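PDB 4Z9N: amino acid ABC transporter, periplasmic amino acid-binding protein from Brucella ovis, which binds glutathione and, as the periplasmic component of an amino acid ABC transporter, probably passes it on for uptake into the cell. Local coordinates for residues D[88-93]-D[140-145]; D[184-189]-D[211-216]. One frame throughout, in Å; residues are numbered along the deposited sequence.

Overall arrangement
Both contacts line the glutathione pocket, and their centres lie about 9 Å apart. Contact 1 faces the loop 88-93 across the cleft to the start of helix 142-153; contact 2 sets the start of helix 185-192 against strand 211-218. E211 joins them: its OE1 lies 2.6 Å from T90 OG1 and 2.8 Å from T142 OG1, both probable hydrogen bonds. A second junction is packing, with N88 CA 3.5 Å from F213 CD2. The two contacts share the head of the ligand's gamma-glutamyl unit: contact 1 holds its carboxylate and contributes two acceptors for its amino group N1, while D184 of contact 2 supplies a third.

Contact 1 (D[88-93]-D[140-145]); sequences NTTWTI and GTTTEL. With GSH (glutathione), chain U.
T90 and T142 come closest at their hydroxyls across the cleft, yet do not bond: OG1 of T90 stops 3.9 Å from OG1 of T142, and both turn to E211 OE1 instead. With chi1 at 50°, T142 tucks its OG1 between its own backbone N and carbonyl carbon, which swings CG2 out toward T92. There the methyls meet, T92 CG2 lying 3.9 Å from T142 CG2 as the two side chains run antiparallel and pass flank to flank. Direct contact is slight, and most of the meeting is made through glutathione. The layout is that of a two-lobed periplasmic binding protein, the ligand held between a loop following strand 84-85 and the first turn of helix 142-153. T141 is the N-cap of that helix, its OG1 accepting from E144 N at 3.2 Å, and the next amide, T142 N, gives its hydrogen to GSH O11 at 2.9 Å. The other carboxylate oxygen, O12, takes an almost straight bond from T90 N (2.9 Å, 173°). The ligand amino group N1 donates to N88 O at 2.9 Å and to T90 OG1 at 3.0 Å. Farther along the ligand, N88 reaches past the glutamyl chain so that its ND2 meets GSH O2 at 2.9 Å (164°), while N26 holds its OD1.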
loop_
_atom_site.group_PDB
_atom_site.type_symbol
_atom_site.label_atom_id
_atom_site.label_comp_id
_atom_site.label_asym_id
_atom_site.label_seq_id
_atom_site.Cartn_x
_atom_site.Cartn_y
_atom_site.Cartn_z
ATOM N N ASN D 88 3.607 3.809 15.841
ATOM C CA ASN D 88 2.468 4.688 15.527
ATOM C C ASN D 88 2.918 5.951 14.793
ATOM O O ASN D 88 2.494 7.054 15.115
ATOM C CB ASN D 88 1.644 5.051 16.818
ATOM C CG ASN D 88 2.499 5.598 17.993
ATOM O OD1 ASN D 88 3.353 4.899 18.559
ATOM N ND2 ASN D 88 2.209 6.841 18.405
ATOM N N THR D 89 3.766 5.749 13.787
ATOM C CA THR D 89 4.436 6.826 13.070
ATOM C C THR D 89 3.870 6.979 11.660
ATOM O O THR D 89 3.940 6.065 10.833
ATOM C CB THR D 89 5.951 6.573 13.005
ATOM O OG1 THR D 89 6.546 6.754 14.306
ATOM C CG2 THR D 89 6.600 7.483 11.989
ATOM N N THR D 90 3.301 8.146 11.389
ATOM C CA THR D 90 2.582 8.355 10.137
ATOM C C THR D 90 3.516 8.461 8.924
ATOM O O THR D 90 4.501 9.192 8.939
ATOM C CB THR D 90 1.706 9.617 10.241
ATOM O OG1 THR D 90 0.756 9.440 11.299
ATOM C CG2 THR D 90 0.974 9.879 8.923
ATOM N N TRP D 91 3.214 7.685 7.889
ATOM C CA TRP D 91 3.852 7.826 6.576
ATOM C C TRP D 91 3.358 9.102 5.897
ATOM O O TRP D 91 2.165 9.229 5.611
ATOM C CB TRP D 91 3.511 6.615 5.710
ATOM C CG TRP D 91 4.253 6.466 4.402
ATOM C CD1 TRP D 91 5.005 7.399 3.721
ATOM C CD2 TRP D 91 4.296 5.277 3.635
ATOM N NE1 TRP D 91 5.531 6.828 2.569
ATOM C CE2 TRP D 91 5.087 5.529 2.496
ATOM C CE3 TRP D 91 3.733 4.006 3.801
ATOM C CZ2 TRP D 91 5.334 4.553 1.542
ATOM C CZ3 TRP D 91 3.974 3.046 2.852
ATOM C CH2 TRP D 91 4.779 3.317 1.741
ATOM N N THR D 92 4.266 10.043 5.650
ATOM C CA THR D 92 3.945 11.274 4.921
ATOM C C THR D 92 5.001 11.499 3.868
ATOM O O THR D 92 6.102 10.947 3.964
ATOM C CB THR D 92 3.931 12.515 5.831
ATOM O OG1 THR D 92 5.287 12.824 6.215
ATOM C CG2 THR D 92 3.096 12.246 7.099
ATOM N N ILE D 93 4.716 12.349 2.887
ATOM C CA ILE D 93 5.719 12.547 1.850
ATOM C C ILE D 93 7.033 13.139 2.407
ATOM O O ILE D 93 8.109 12.724 1.995
ATOM C CB ILE D 93 5.171 13.408 0.687
ATOM C CG1 ILE D 93 6.171 13.429 -0.472
ATOM C CG2 ILE D 93 4.847 14.851 1.119
ATOM C CD1 ILE D 93 5.600 14.076 -1.730
ATOM N N GLY D 140 6.607 17.741 17.571
ATOM C CA GLY D 140 7.239 16.769 16.699
ATOM C C GLY D 140 6.265 15.746 16.131
ATOM O O GLY D 140 6.660 14.622 15.859
ATOM N N THR D 141 5.001 16.134 15.952
ATOM C CA THR D 141 3.990 15.234 15.388
ATOM C C THR D 141 3.261 15.825 14.185
ATOM O O THR D 141 3.181 17.046 14.020
ATOM C CB THR D 141 2.910 14.857 16.433
ATOM O OG1 THR D 141 2.220 16.046 16.857
ATOM C CG2 THR D 141 3.534 14.169 17.634
ATOM N N THR D 142 2.700 14.956 13.351
ATOM C CA THR D 142 1.747 15.397 12.334
ATOM C C THR D 142 0.559 16.091 13.013
ATOM O O THR D 142 -0.005 17.060 12.506
ATOM C CB THR D 142 1.224 14.219 11.512
ATOM O OG1 THR D 142 0.773 13.204 12.416
ATOM C CG2 THR D 142 2.307 13.636 10.609
ATOM N N THR D 143 0.188 15.552 14.170
ATOM C CA THR D 143 -0.947 15.996 14.967
ATOM C C THR D 143 -0.976 17.500 15.166
ATOM O O THR D 143 -2.004 18.149 14.961
ATOM C CB THR D 143 -0.908 15.312 16.341
ATOM O OG1 THR D 143 -0.587 13.931 16.143
ATOM C CG2 THR D 143 -2.256 15.402 17.050
ATOM N N GLU D 144 0.165 18.056 15.561
ATOM C CA GLU D 144 0.247 19.479 15.862
ATOM C C GLU D 144 -0.039 20.321 14.610
ATOM O O GLU D 144 -0.734 21.333 14.679
ATOM C CB GLU D 144 1.631 19.815 16.436
ATOM C CG GLU D 144 1.814 21.288 16.743
ATOM C CD GLU D 144 3.244 21.648 17.134
ATOM O OE1 GLU D 144 4.190 20.945 16.717
ATOM O OE2 GLU D 144 3.418 22.660 17.843
ATOM N N LEU D 145 0.489 19.889 13.463
ATOM C CA LEU D 145 0.287 20.637 12.220
ATOM C C LEU D 145 -1.157 20.526 11.734
ATOM O O LEU D 145 -1.742 21.512 11.279
ATOM C CB LEU D 145 1.246 20.137 11.127
ATOM C CG LEU D 145 2.733 20.122 11.522
ATOM C CD1 LEU D 145 3.616 19.577 10.399
ATOM C CD2 LEU D 145 3.187 21.522 11.936
HETATM N N1 GSH U . 1.106 9.442 14.229
HETATM C CA1 GSH U . 1.523 10.781 14.649
HETATM C C1 GSH U . 2.900 11.067 14.055
HETATM O O11 GSH U . 3.388 12.225 14.169
HETATM O O12 GSH U . 3.552 10.161 13.466
HETATM C CB1 GSH U . 1.626 10.901 16.179
HETATM C CG1 GSH U . 2.655 9.875 16.691
HETATM C CD1 GSH U . 2.946 10.164 18.160
HETATM O OE1 GSH U . 4.053 10.369 18.552
HETATM N N2 GSH U . 1.834 10.172 19.080
HETATM C CA2 GSH U . 2.112 10.472 20.472
HETATM C C2 GSH U . 3.035 9.428 21.118
HETATM O O2 GSH U . 3.213 8.338 20.676
HETATM C CB2 GSH U . 0.807 10.695 21.243
HETATM S SG2 GSH U . -0.136 9.160 21.461
HETATM N N3 GSH U . 3.749 9.848 22.305
HETATM C CA3 GSH U . 4.640 8.932 22.966
HETATM C C3 GSH U . 5.989 9.624 23.157
HETATM O O31 GSH U . 6.835 9.094 23.925
HETATM O O32 GSH U . 6.260 10.702 22.543
#

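Contact 2 (D[184-189]-D[211-216]). With GSH (glutathione), chain U.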
loop_
_atom_site.group_PDB
_atom_site.type_symbol
_atom_site.label_atom_id
_atom_site.label_comp_id
_atom_site.label_asym_id
_atom_site.label_seq_id
_atom_site.Cartn_x
_atom_site.Cartn_y
_atom_site.Cartn_z
ATOM N N ASP D 184 -3.858 10.599 17.309
ATOM C CA ASP D 184 -4.492 9.573 16.473
ATOM C C ASP D 184 -5.600 8.892 17.240
ATOM O O ASP D 184 -5.504 8.731 18.462
ATOM C CB ASP D 184 -3.453 8.563 16.010
ATOM C CG ASP D 184 -2.353 9.220 15.229
ATOM O OD1 ASP D 184 -2.693 10.108 14.420
ATOM O OD2 ASP D 184 -1.160 8.891 15.434
ATOM N N GLN D 185 -6.660 8.495 16.546
ATOM C CA GLN D 185 -7.819 8.005 17.269
ATOM C C GLN D 185 -7.495 6.752 18.087
ATOM O O GLN D 185 -7.932 6.634 19.248
ATOM C CB GLN D 185 -8.968 7.723 16.304
ATOM C CG GLN D 185 -10.189 7.186 16.983
ATOM C CD GLN D 185 -11.226 6.738 15.985
ATOM O OE1 GLN D 185 -11.901 7.557 15.367
ATOM N NE2 GLN D 185 -11.312 5.433 15.776
ATOM N N SER D 186 -6.707 5.837 17.518
ATOM C CA SER D 186 -6.370 4.608 18.249
ATOM C C SER D 186 -5.547 4.952 19.474
ATOM O O SER D 186 -5.604 4.254 20.479
ATOM C CB SER D 186 -5.611 3.601 17.373
ATOM O OG SER D 186 -4.348 4.116 16.962
ATOM N N SER D 187 -4.795 6.044 19.392
ATOM C CA SER D 187 -3.976 6.466 20.519
ATOM C C SER D 187 -4.850 7.043 21.636
ATOM O O SER D 187 -4.552 6.868 22.828
ATOM C CB SER D 187 -2.947 7.506 20.068
ATOM O OG SER D 187 -2.054 6.954 19.109
ATOM N N LEU D 188 -5.907 7.755 21.246
ATOM C CA LEU D 188 -6.860 8.294 22.224
ATOM C C LEU D 188 -7.481 7.172 23.058
ATOM O O LEU D 188 -7.682 7.336 24.271
ATOM C CB LEU D 188 -7.946 9.123 21.525
ATOM C CG LEU D 188 -7.467 10.467 20.952
ATOM C CD1 LEU D 188 -8.541 11.105 20.091
ATOM C CD2 LEU D 188 -7.083 11.389 22.113
ATOM N N TYR D 189 -7.778 6.032 22.427
ATOM C CA TYR D 189 -8.254 4.868 23.174
ATOM C C TYR D 189 -7.236 4.443 24.233
ATOM O O TYR D 189 -7.602 4.084 25.352
ATOM C CB TYR D 189 -8.536 3.679 22.239
ATOM C CG TYR D 189 -9.876 3.707 21.524
ATOM C CD1 TYR D 189 -10.039 4.389 20.320
ATOM C CD2 TYR D 189 -10.970 3.025 22.042
ATOM C CE1 TYR D 189 -11.263 4.395 19.658
ATOM C CE2 TYR D 189 -12.192 3.026 21.392
ATOM C CZ TYR D 189 -12.337 3.714 20.206
ATOM O OH TYR D 189 -13.559 3.709 19.563
ATOM N N GLU D 211 -3.796 9.175 8.844
ATOM C CA GLU D 211 -2.591 8.839 9.602
ATOM C C GLU D 211 -2.252 7.363 9.430
ATOM O O GLU D 211 -2.528 6.529 10.300
ATOM C CB GLU D 211 -2.750 9.167 11.099
ATOM C CG GLU D 211 -3.242 10.568 11.392
ATOM C CD GLU D 211 -2.156 11.644 11.431
ATOM O OE1 GLU D 211 -0.945 11.340 11.313
ATOM O OE2 GLU D 211 -2.541 12.828 11.593
ATOM N N PRO D 212 -1.675 7.016 8.274
ATOM C CA PRO D 212 -1.256 5.628 8.076
ATOM C C PRO D 212 0.044 5.316 8.837
ATOM O O PRO D 212 1.096 5.900 8.547
ATOM C CB PRO D 212 -1.084 5.538 6.549
ATOM C CG PRO D 212 -0.710 6.970 6.139
ATOM C CD PRO D 212 -1.550 7.835 7.057
ATOM N N PHE D 213 -0.032 4.417 9.820
ATOM C CA PHE D 213 1.145 4.060 10.630
ATOM C C PHE D 213 2.067 3.194 9.783
ATOM O O PHE D 213 1.628 2.160 9.270
ATOM C CB PHE D 213 0.746 3.290 11.898
ATOM C CG PHE D 213 -0.058 4.095 12.888
ATOM C CD1 PHE D 213 -0.334 5.441 12.661
ATOM C CD2 PHE D 213 -0.524 3.502 14.058
ATOM C CE1 PHE D 213 -1.089 6.186 13.581
ATOM C CE2 PHE D 213 -1.287 4.229 14.988
ATOM C CZ PHE D 213 -1.548 5.588 14.751
ATOM N N GLY D 214 3.326 3.599 9.643
ATOM C CA GLY D 214 4.243 2.921 8.733
ATOM C C GLY D 214 5.387 2.187 9.392
ATOM O O GLY D 214 5.876 2.589 10.433
ATOM N N LEU D 215 5.764 1.057 8.797
ATOM C CA LEU D 215 6.931 0.299 9.210
ATOM C C LEU D 215 8.154 0.984 8.634
ATOM O O LEU D 215 8.390 0.932 7.426
ATOM C CB LEU D 215 6.815 -1.144 8.720
ATOM C CG LEU D 215 5.496 -1.792 9.160
ATOM C CD1 LEU D 215 5.354 -3.160 8.545
ATOM C CD2 LEU D 215 5.398 -1.867 10.682
ATOM N N THR D 216 8.926 1.644 9.489
ATOM C CA THR D 216 9.861 2.656 9.004
ATOM C C THR D 216 11.295 2.142 9.035
ATOM O O THR D 216 11.730 1.623 10.047
ATOM C CB THR D 216 9.715 3.930 9.849
ATOM O OG1 THR D 216 8.322 4.277 9.900
ATOM C CG2 THR D 216 10.507 5.092 9.245
HETATM N N1 GSH U . 1.106 9.442 14.229
HETATM C CA1 GSH U . 1.523 10.781 14.649
HETATM C C1 GSH U . 2.900 11.067 14.055
HETATM O O11 GSH U . 3.388 12.225 14.169
HETATM O O12 GSH U . 3.552 10.161 13.466
HETATM C CB1 GSH U . 1.626 10.901 16.179
HETATM C CG1 GSH U . 2.655 9.875 16.691
HETATM C CD1 GSH U . 2.946 10.164 18.160
HETATM O OE1 GSH U . 4.053 10.369 18.552
HETATM N N2 GSH U . 1.834 10.172 19.080
HETATM C CA2 GSH U . 2.112 10.472 20.472
HETATM C C2 GSH U . 3.035 9.428 21.118
HETATM O O2 GSH U . 3.213 8.338 20.676
HETATM C CB2 GSH U . 0.807 10.695 21.243
HETATM S SG2 GSH U . -0.136 9.160 21.461
HETATM N N3 GSH U . 3.749 9.848 22.305
HETATM C CA3 GSH U . 4.640 8.932 22.966
HETATM C C3 GSH U . 5.989 9.624 23.157
HETATM O O31 GSH U . 6.835 9.094 23.925
HETATM O O32 GSH U . 6.260 10.702 22.543
#
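E211 begins the strand with its side chain crossing that of D184 at about a right angle. Its chi1 sets the methylene E211 CG beside D184 OD1, 3.1 Å away, and the bend at chi2 (-85°) then turns the carboxylate toward T90 and T142. The carboxylate planes stand 50° apart, and D184 OD1 to E211 OE1 is 3.8 Å, close for like charges. Hydroxyls of T90 and T142 bond to OE1, and that of S209 to OE2. P212 and, further on, G214 tie the strand by backbone bonds to W91 and T89 in the loop of contact 1; P212 also packs on Y323 of the second subunit. F213 sends its ring back toward helix 185-192. D184 CB sits at the ring edge, in its plane, whereas the carboxylate is tilted 54° to the ring and brings OD2 to 3.3 Å from F213 CE1. S186 OG lies 3.6 Å from F213 CE2, oblique to the ring, while bonding to D110 of strand 101-117, the antiparallel partner of strand 211-218. Beyond L215 the hydroxyl of T216 reaches back to G214 O (OG1 to O, 3.0 Å), coming from above the carbonyl plane. From the helix side, S187 CB touches the thiol sulfur SG2 of glutathione at 3.5 Å. D184 occupies the N-cap position but spends its carboxylate on the ligand, OD2 accepting from GSH N1 at 2.6 Å. An aspartate gripping the alpha-amino group is a familiar way for family 3 solute-binding proteins to recognise an amino acid head, here the gamma-glutamyl one. That amino group, probably protonated, also lies near E211 and would probably ease the repulsion between the two carboxylates.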